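Local coordinates for protein phosphonate monoester hydrolase (Ruegeria pomeroyi, PDB 4UPK) that belongs to the sulfatase family of the alkaline phosphatase clan, being a hydrolase with an alpha/beta core and four chains in its assembly, at residues L126-T131 / L222-A227; M163-S168 / T238-H243; Y169-H174 / D183-V188. All coordinates share one frame; numbering follows the deposited sequence.

Contact 1 of 3, residues L126-T131 / L222-A227; sequences LLFGYT and LANMPA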
loop_
_atom_site.group_PDB
_atom_site.type_symbol
_atom_site.label_atom_id
_atom_site.label_comp_id
_atom_site.label_asym_id
_atom_site.label_seq_id
_atom_site.Cartn_x
_atom_site.Cartn_y
_atom_site.Cartn_z
ATOM N N LEU A 126 23.954 1.205 6.739
ATOM C CA LEU A 126 24.228 1.720 8.086
ATOM C C LEU A 126 24.413 3.222 8.054
ATOM O O LEU A 126 25.243 3.722 7.285
ATOM C CB LEU A 126 25.452 1.030 8.695
ATOM C CG LEU A 126 25.438 -0.512 8.681
ATOM C CD1 LEU A 126 26.811 -1.070 8.939
ATOM C CD2 LEU A 126 24.416 -1.075 9.648
ATOM N N LEU A 127 23.625 3.947 8.871
ATOM C CA LEU A 127 23.704 5.399 8.944
ATOM C C LEU A 127 24.371 5.940 10.185
ATOM O O LEU A 127 23.923 5.701 11.307
ATOM C CB LEU A 127 22.329 6.071 8.707
ATOM C CG LEU A 127 22.256 7.602 8.774
ATOM C CD1 LEU A 127 22.959 8.252 7.556
ATOM C CD2 LEU A 127 20.806 8.059 8.841
ATOM N N PHE A 128 25.433 6.729 9.962
ATOM C CA PHE A 128 26.170 7.429 11.012
ATOM C C PHE A 128 26.027 8.906 10.709
ATOM O O PHE A 128 26.775 9.443 9.882
ATOM C CB PHE A 128 27.636 6.999 11.026
ATOM C CG PHE A 128 27.824 5.572 11.445
ATOM C CD1 PHE A 128 27.992 5.244 12.786
ATOM C CD2 PHE A 128 27.858 4.553 10.500
ATOM C CE1 PHE A 128 28.172 3.918 13.177
ATOM C CE2 PHE A 128 28.039 3.226 10.887
ATOM C CZ PHE A 128 28.199 2.918 12.227
ATOM N N GLY A 129 24.989 9.506 11.288
ATOM C CA GLY A 129 24.675 10.902 11.062
ATOM C C GLY A 129 23.237 11.234 10.740
ATOM O O GLY A 129 22.364 11.058 11.585
ATOM N N TYR A 130 22.997 11.814 9.554
ATOM C CA TYR A 130 21.688 12.322 9.082
ATOM C C TYR A 130 21.532 12.217 7.564
ATOM O O TYR A 130 22.532 12.144 6.860
ATOM C CB TYR A 130 21.532 13.808 9.480
ATOM C CG TYR A 130 22.652 14.680 8.943
ATOM C CD1 TYR A 130 23.878 14.758 9.597
ATOM C CD2 TYR A 130 22.487 15.424 7.770
ATOM C CE1 TYR A 130 24.906 15.567 9.119
ATOM C CE2 TYR A 130 23.522 16.201 7.263
ATOM C CZ TYR A 130 24.738 16.260 7.941
ATOM O OH TYR A 130 25.794 16.995 7.474
ATOM N N THR A 131 20.278 12.288 7.066
ATOM C CA THR A 131 19.923 12.291 5.616
ATOM C C THR A 131 19.135 13.557 5.261
ATOM O O THR A 131 19.056 13.911 4.087
ATOM C CB THR A 131 19.144 11.024 5.172
ATOM O OG1 THR A 131 17.995 10.867 5.992
ATOM C CG2 THR A 131 19.980 9.772 5.211
ATOM N N LEU A 222 33.746 3.950 14.667
ATOM C CA LEU A 222 34.780 3.012 15.126
ATOM C C LEU A 222 34.336 2.076 16.279
ATOM O O LEU A 222 34.922 1.003 16.452
ATOM C CB LEU A 222 36.082 3.742 15.462
ATOM C CG LEU A 222 36.739 4.503 14.305
ATOM C CD1 LEU A 222 37.798 5.468 14.826
ATOM C CD2 LEU A 222 37.333 3.557 13.291
ATOM N N ALA A 223 33.295 2.467 17.034
ATOM C CA ALA A 223 32.737 1.642 18.117
ATOM C C ALA A 223 31.766 0.599 17.545
ATOM O O ALA A 223 31.404 -0.348 18.241
ATOM C CB ALA A 223 32.004 2.530 19.130
ATOM N N ASN A 224 31.323 0.785 16.281
ATOM C CA ASN A 224 30.324 -0.071 15.657
ATOM C C ASN A 224 30.764 -0.873 14.446
ATOM O O ASN A 224 30.182 -1.929 14.178
ATOM C CB ASN A 224 29.071 0.733 15.348
ATOM C CG ASN A 224 28.266 1.078 16.570
ATOM O OD1 ASN A 224 27.532 0.253 17.117
ATOM N ND2 ASN A 224 28.359 2.323 16.989
ATOM N N MET A 225 31.778 -0.391 13.716
ATOM C CA MET A 225 32.271 -1.097 12.523
ATOM C C MET A 225 33.072 -2.381 12.716
ATOM O O MET A 225 32.902 -3.257 11.875
ATOM C CB MET A 225 32.905 -0.145 11.490
ATOM C CG MET A 225 31.894 0.800 10.829
ATOM S SD MET A 225 30.611 0.004 9.811
ATOM C CE MET A 225 29.337 -0.044 10.944
ATOM N N PRO A 226 33.911 -2.562 13.786
ATOM C CA PRO A 226 34.692 -3.815 13.927
ATOM C C PRO A 226 33.994 -5.155 13.698
ATOM O O PRO A 226 34.556 -6.011 13.022
ATOM C CB PRO A 226 35.282 -3.702 15.341
ATOM C CG PRO A 226 35.465 -2.256 15.514
ATOM C CD PRO A 226 34.266 -1.615 14.862
ATOM N N ALA A 227 32.780 -5.336 14.237
ATOM C CA ALA A 227 32.009 -6.580 14.078
ATOM C C ALA A 227 31.438 -6.770 12.635
ATOM O O ALA A 227 31.092 -7.905 12.268
ATOM C CB ALA A 227 30.899 -6.644 15.112
#
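M225 meets F128 and L126 through its terminal methyl. CE sits 3.4 Å from F128 CZ, near the plane of the ring and at its edge. The same CE lies 3.4 Å from L126 CD1, which is tighter than usual for two carbons. Bends at chi2 and chi3 of M225 bring CE against both L126 CD1 and the F128 ring edge. The L126 and M225 side chains run antiparallel past one another. M225 SD stays 5.4 Å from the centroid of the F128 ring, 65° off the normal, so the sulfur lies oblique to the ring.

N224 adds its CB to the same ring edge, in plane and 3.9 Å from F128 CZ. Its amide plane is turned 48° from the ring, and ND2 hydrogen bonds back to Q220 O within the helix. F221, one residue before the segment 222-227, meets the F128 ring edge-to-face. N224 also packs on P170 of the second subunit. Contact 1 joins strand 125-127 and the residues following it to helix 213-224 and the residues following it by an oblique Met-aromatic contact, part of the helix-on-sheet packing of an alkaline phosphatase-like alpha/beta fold.

Contact 2 of 3, residues M163-S168 / T238-H243; sequences MRLEMS and TYIRPH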
loop_
_atom_site.group_PDB
_atom_site.type_symbol
_atom_site.label_atom_id
_atom_site.label_comp_id
_atom_site.label_asym_id
_atom_site.label_seq_id
_atom_site.Cartn_x
_atom_site.Cartn_y
_atom_site.Cartn_z
ATOM N N MET A 163 22.749 11.790 14.426
ATOM C CA MET A 163 23.574 12.983 14.528
ATOM C C MET A 163 23.116 14.041 13.528
ATOM O O MET A 163 23.811 14.359 12.558
ATOM C CB MET A 163 25.076 12.659 14.434
ATOM C CG MET A 163 25.994 13.851 14.724
ATOM S SD MET A 163 26.948 13.772 16.271
ATOM C CE MET A 163 27.424 12.276 16.234
ATOM N N ARG A 164 21.927 14.588 13.801
ATOM C CA ARG A 164 21.339 15.679 13.049
ATOM C C ARG A 164 21.607 16.941 13.878
ATOM O O ARG A 164 21.464 16.906 15.101
ATOM C CB ARG A 164 19.822 15.469 12.873
ATOM C CG ARG A 164 19.432 14.067 12.473
ATOM C CD ARG A 164 18.001 13.788 12.873
ATOM N NE ARG A 164 17.824 12.376 13.198
ATOM C CZ ARG A 164 16.654 11.808 13.453
ATOM N NH1 ARG A 164 15.537 12.524 13.411
ATOM N NH2 ARG A 164 16.589 10.521 13.755
ATOM N N LEU A 165 21.976 18.051 13.202
ATOM C CA LEU A 165 22.316 19.337 13.797
ATOM C C LEU A 165 21.331 19.868 14.842
ATOM O O LEU A 165 21.759 20.244 15.930
ATOM C CB LEU A 165 22.688 20.381 12.726
ATOM C CG LEU A 165 23.081 21.794 13.201
ATOM C CD1 LEU A 165 24.354 21.782 14.059
ATOM C CD2 LEU A 165 23.225 22.737 12.013
ATOM N N GLU A 166 20.040 19.836 14.561
ATOM C CA GLU A 166 19.023 20.328 15.506
ATOM C C GLU A 166 18.673 19.324 16.625
ATOM O O GLU A 166 17.955 19.680 17.572
ATOM C CB GLU A 166 17.761 20.834 14.770
ATOM C CG GLU A 166 18.005 21.968 13.760
ATOM C CD GLU A 166 18.736 23.223 14.225
ATOM O OE1 GLU A 166 18.382 23.768 15.297
ATOM O OE2 GLU A 166 19.653 23.675 13.502
ATOM N N MET A 167 19.229 18.094 16.554
ATOM C CA MET A 167 19.001 17.065 17.570
ATOM C C MET A 167 20.301 16.624 18.287
ATOM O O MET A 167 20.644 17.199 19.332
ATOM C CB MET A 167 18.239 15.886 16.965
ATOM C CG MET A 167 17.593 15.027 17.998
ATOM S SD MET A 167 16.464 13.856 17.244
ATOM C CE MET A 167 15.997 12.930 18.689
ATOM N N SER A 168 21.027 15.624 17.713
ATOM C CA SER A 168 22.296 15.090 18.230
ATOM C C SER A 168 22.213 14.637 19.691
ATOM O O SER A 168 23.086 14.983 20.494
ATOM C CB SER A 168 23.446 16.072 17.996
ATOM O OG SER A 168 23.694 16.198 16.606
ATOM N N THR A 238 28.255 10.971 7.788
ATOM C CA THR A 238 27.940 12.362 7.477
ATOM C C THR A 238 28.400 13.371 8.535
ATOM O O THR A 238 27.787 13.511 9.601
ATOM C CB THR A 238 26.424 12.492 7.210
ATOM O OG1 THR A 238 25.737 12.115 8.401
ATOM C CG2 THR A 238 25.935 11.633 6.028
ATOM N N TYR A 239 29.460 14.102 8.204
ATOM C CA TYR A 239 30.025 15.144 9.048
ATOM C C TYR A 239 29.383 16.469 8.705
ATOM O O TYR A 239 29.428 16.890 7.552
ATOM C CB TYR A 239 31.544 15.262 8.829
ATOM C CG TYR A 239 32.333 14.043 9.245
ATOM C CD1 TYR A 239 32.634 13.812 10.582
ATOM C CD2 TYR A 239 32.830 13.149 8.293
ATOM C CE1 TYR A 239 33.395 12.712 10.974
ATOM C CE2 TYR A 239 33.604 12.049 8.671
ATOM C CZ TYR A 239 33.888 11.839 10.017
ATOM O OH TYR A 239 34.666 10.790 10.433
ATOM N N ILE A 240 28.799 17.121 9.705
ATOM C CA ILE A 240 28.182 18.426 9.582
ATOM C C ILE A 240 29.228 19.504 9.370
ATOM O O ILE A 240 29.049 20.360 8.518
ATOM C CB ILE A 240 27.206 18.730 10.775
ATOM C CG1 ILE A 240 26.357 20.011 10.518
ATOM C CG2 ILE A 240 27.906 18.760 12.139
ATOM C CD1 ILE A 240 25.401 19.886 9.264
ATOM N N ARG A 241 30.337 19.438 10.147
ATOM C CA ARG A 241 31.463 20.352 10.097
ATOM C C ARG A 241 32.242 20.232 8.791
ATOM O O ARG A 241 32.406 19.108 8.307
ATOM C CB ARG A 241 32.409 20.128 11.297
ATOM C CG ARG A 241 31.763 20.315 12.667
ATOM C CD ARG A 241 31.029 21.621 12.821
ATOM N NE ARG A 241 30.582 21.814 14.196
ATOM C CZ ARG A 241 30.195 22.980 14.708
ATOM N NH1 ARG A 241 30.235 24.085 13.972
ATOM N NH2 ARG A 241 29.793 23.053 15.966
ATOM N N PRO A 242 32.746 21.355 8.197
ATOM C CA PRO A 242 32.591 22.775 8.611
ATOM C C PRO A 242 31.199 23.311 8.283
ATOM O O PRO A 242 30.718 23.130 7.165
ATOM C CB PRO A 242 33.708 23.473 7.821
ATOM C CG PRO A 242 33.793 22.670 6.526
ATOM C CD PRO A 242 33.516 21.240 6.928
ATOM N N HIS A 243 30.509 23.889 9.265
ATOM C CA HIS A 243 29.121 24.363 9.086
ATOM C C HIS A 243 28.758 25.261 10.269
ATOM O O HIS A 243 29.191 24.949 11.385
ATOM C CB HIS A 243 28.159 23.147 9.075
ATOM C CG HIS A 243 26.744 23.396 8.647
ATOM N ND1 HIS A 243 25.819 23.995 9.498
ATOM C CD2 HIS A 243 26.097 22.981 7.533
ATOM C CE1 HIS A 243 24.672 24.010 8.829
ATOM N NE2 HIS A 243 24.787 23.403 7.649
#
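L165 reaches two partners on the segment 238-243. Its CD2 lies 3.7 Å from H243 CE1, oblique to the imidazole, and the two side chains cross at a slant. Nearer the backbone, L165 CB faces I240 CG1 at 4.3 Å, a looser apolar contact. L165 CG is anti to the backbone N (chi1 -180°), which extends the branch toward the histidine. I240 also packs on H243 within its own segment: I240 CD1 stands 3.6 Å above one face of the H243 ring, toward the rim.

The segment 238-243 leaves the C-terminal end of strand 234-239. That strand pairs in parallel with 35-41 and 125-127 in the central sheet of the sulfatase fold, and loops at such strand ends commonly shape the active site in this clan. The R241-P242 peptide bond, on the path from I240 to H243, is cis. H243 also touches D42 and Q43, just beyond strand 35-41.

In the segment 163-168, L165 is the second residue of a type I beta turn from R164 to M167. R164 O is gripped by two donors, M167 N at 2.9 Å and S168 OG at 2.8 Å, which reach it from opposite faces of its plane. M167 SD lies over one face of the R164 guanidinium. Further out, R164 NH2 makes a salt bridge to E159, and R241 NE makes one to D213. T238 OG1 bonds F128 O and Y130 N, tying the strand end to the neighbouring loop.

Contact 3 of 3, residues Y169-H174 / D183-V188; sequences YPWQSH and DDYAQV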
loop_
_atom_site.group_PDB
_atom_site.type_symbol
_atom_site.label_atom_id
_atom_site.label_comp_id
_atom_site.label_asym_id
_atom_site.label_seq_id
_atom_site.Cartn_x
_atom_site.Cartn_y
_atom_site.Cartn_z
ATOM N N TYR A 169 21.155 13.854 20.032
ATOM C CA TYR A 169 20.935 13.342 21.387
ATOM C C TYR A 169 22.089 12.482 21.912
ATOM O O TYR A 169 22.538 12.764 23.023
ATOM C CB TYR A 169 19.533 12.719 21.562
ATOM C CG TYR A 169 18.422 13.741 21.749
ATOM C CD1 TYR A 169 18.615 15.083 21.423
ATOM C CD2 TYR A 169 17.166 13.358 22.215
ATOM C CE1 TYR A 169 17.585 16.012 21.538
ATOM C CE2 TYR A 169 16.133 14.286 22.360
ATOM C CZ TYR A 169 16.346 15.611 22.015
ATOM O OH TYR A 169 15.337 16.530 22.165
ATOM N N PRO A 170 22.664 11.526 21.121
ATOM C CA PRO A 170 23.849 10.787 21.601
ATOM C C PRO A 170 25.018 11.721 21.970
ATOM O O PRO A 170 25.603 11.546 23.030
ATOM C CB PRO A 170 24.207 9.888 20.399
ATOM C CG PRO A 170 22.909 9.693 19.678
ATOM C CD PRO A 170 22.256 11.035 19.782
ATOM N N TRP A 171 25.343 12.721 21.110
ATOM C CA TRP A 171 26.418 13.685 21.372
ATOM C C TRP A 171 26.100 14.595 22.558
ATOM O O TRP A 171 26.980 14.821 23.385
ATOM C CB TRP A 171 26.814 14.496 20.121
ATOM C CG TRP A 171 27.966 15.440 20.355
ATOM C CD1 TRP A 171 29.183 15.129 20.900
ATOM C CD2 TRP A 171 27.978 16.861 20.136
ATOM N NE1 TRP A 171 29.965 16.250 20.981
ATOM C CE2 TRP A 171 29.247 17.333 20.536
ATOM C CE3 TRP A 171 27.040 17.784 19.625
ATOM C CZ2 TRP A 171 29.614 18.679 20.428
ATOM C CZ3 TRP A 171 27.408 19.122 19.516
ATOM C CH2 TRP A 171 28.688 19.553 19.899
ATOM N N GLN A 172 24.841 15.062 22.683
ATOM C CA GLN A 172 24.399 15.897 23.817
ATOM C C GLN A 172 24.514 15.145 25.113
ATOM O O GLN A 172 24.869 15.750 26.129
ATOM C CB GLN A 172 22.956 16.406 23.645
ATOM C CG GLN A 172 22.783 17.559 22.631
ATOM C CD GLN A 172 21.497 18.303 22.915
ATOM O OE1 GLN A 172 21.317 18.899 23.986
ATOM N NE2 GLN A 172 20.604 18.351 21.944
ATOM N N SER A 173 24.211 13.825 25.096
ATOM C CA SER A 173 24.298 12.968 26.291
ATOM C C SER A 173 25.765 12.682 26.656
ATOM O O SER A 173 26.101 12.712 27.828
ATOM C CB SER A 173 23.501 11.686 26.096
ATOM O OG SER A 173 22.144 11.998 25.838
ATOM N N HIS A 174 26.642 12.508 25.658
ATOM C CA HIS A 174 28.091 12.347 25.832
ATOM C C HIS A 174 28.632 13.579 26.601
ATOM O O HIS A 174 29.343 13.425 27.591
ATOM C CB HIS A 174 28.786 12.201 24.453
ATOM C CG HIS A 174 30.281 12.044 24.543
ATOM N ND1 HIS A 174 31.143 13.039 24.110
ATOM C CD2 HIS A 174 31.014 11.037 25.070
ATOM C CE1 HIS A 174 32.360 12.578 24.339
ATOM N NE2 HIS A 174 32.329 11.394 24.938
ATOM N N ASP A 183 22.562 24.439 30.074
ATOM C CA ASP A 183 21.129 24.356 30.364
ATOM C C ASP A 183 20.273 24.350 29.097
ATOM O O ASP A 183 19.086 24.043 29.164
ATOM C CB ASP A 183 20.714 25.469 31.339
ATOM C CG ASP A 183 21.222 25.226 32.747
ATOM O OD1 ASP A 183 22.377 25.613 33.039
ATOM O OD2 ASP A 183 20.484 24.608 33.544
ATOM N N ASP A 184 20.895 24.653 27.950
ATOM C CA ASP A 184 20.291 24.708 26.613
ATOM C C ASP A 184 21.294 24.170 25.595
ATOM O O ASP A 184 22.493 24.433 25.732
ATOM C CB ASP A 184 19.963 26.174 26.255
ATOM C CG ASP A 184 18.493 26.540 26.212
ATOM O OD1 ASP A 184 17.779 26.305 27.228
ATOM O OD2 ASP A 184 18.073 27.140 25.209
ATOM N N TYR A 185 20.807 23.453 24.567
ATOM C CA TYR A 185 21.633 22.923 23.472
ATOM C C TYR A 185 22.380 24.050 22.725
ATOM O O TYR A 185 23.542 23.851 22.360
ATOM C CB TYR A 185 20.785 22.087 22.498
ATOM C CG TYR A 185 21.500 21.547 21.267
ATOM C CD1 TYR A 185 22.807 21.058 21.345
ATOM C CD2 TYR A 185 20.829 21.407 20.058
ATOM C CE1 TYR A 185 23.453 20.535 20.226
ATOM C CE2 TYR A 185 21.452 20.849 18.944
ATOM C CZ TYR A 185 22.758 20.402 19.032
ATOM O OH TYR A 185 23.359 19.863 17.914
ATOM N N ALA A 186 21.746 25.235 22.547
ATOM C CA ALA A 186 22.376 26.393 21.876
ATOM C C ALA A 186 23.641 26.948 22.600
ATOM O O ALA A 186 24.481 27.573 21.959
ATOM C CB ALA A 186 21.355 27.503 21.667
ATOM N N GLN A 187 23.783 26.692 23.913
ATOM C CA GLN A 187 24.934 27.129 24.710
ATOM C C GLN A 187 26.244 26.408 24.334
ATOM O O GLN A 187 27.325 26.950 24.530
ATOM C CB GLN A 187 24.648 26.976 26.212
ATOM C CG GLN A 187 23.586 27.936 26.766
ATOM C CD GLN A 187 23.134 27.573 28.176
ATOM O OE1 GLN A 187 23.847 26.910 28.953
ATOM N NE2 GLN A 187 21.930 28.011 28.546
ATOM N N VAL A 188 26.129 25.187 23.821
ATOM C CA VAL A 188 27.216 24.297 23.378
ATOM C C VAL A 188 28.054 24.948 22.221
ATOM O O VAL A 188 29.255 24.745 22.142
ATOM C CB VAL A 188 26.570 22.929 22.954
ATOM C CG1 VAL A 188 27.520 22.046 22.153
ATOM C CG2 VAL A 188 26.004 22.174 24.148
#
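Q172 lays its side-chain amide over one face of the Y185 ring. From the helix its CB points toward the segment 183-188. Chi1 of -75° puts CG beside the backbone N, and the chain runs on extended through chi2 (-159°). CG is the first atom to touch, at 3.7 Å from Y185 CD1. CD follows, 3.4 Å from the same Y185 CD1. OE1 then turns back toward the root of the tyrosine, 3.6 Å from Y185 CB. NE2 ends the chain 3.4 Å from Y185 CG, above the ring plane and offset toward its rim. The amide and ring planes are only 9° apart, so the two flat groups are stacked, while the two side chains run roughly perpendicular. NE2 also donates a hydrogen bond to M167 O, which helps fix the rotation of the amide.

Beside this stack, W171 comes to the edge of the same tyrosine ring, CZ3 lying 4.3 Å from Y185 CE1. W171 CH2 meets V188 CG1 at 3.6 Å, the two side chains coming from opposite directions. W171 NE1 is held by D211 O. Y185 OH hydrogen bonds with Y189 OH and L165 O, so the ring is fixed at its far end too.

Within the helix, S173 OG bonds Y169 O. It also bonds A227 N of the second subunit, and Q172 packs on the same A227. Contact 3 is thus an amide-aromatic stack flanked by an apolar tryptophan-valine pair, joining helix 169-177 to the loop that follows, at residues 183-188, beside a subunit interface of the sulfatase-family chain.

Contacts 1 and 3 are buried, while contact 2 is a surface contact, although nearest to the centre of the chain. Contacts 1 and 2 share a sheet, where strands 125-127 and 234-239 are neighbours. They also touch, probably by hydrogen bonds F128 O to T238 N and G129 O to M163 N (3.0 Å each). Contact 3 lies off the sheet and is nested along the chain inside the loops closed by the other two. Its centre is about 12 Å from that of contact 2 and about 20 Å from that of contact 1. The chemistry shifts from methyl, sulfur and ring contacts in contact 1, through leucine against imidazole, to a stacked amide. All three touch the second subunit.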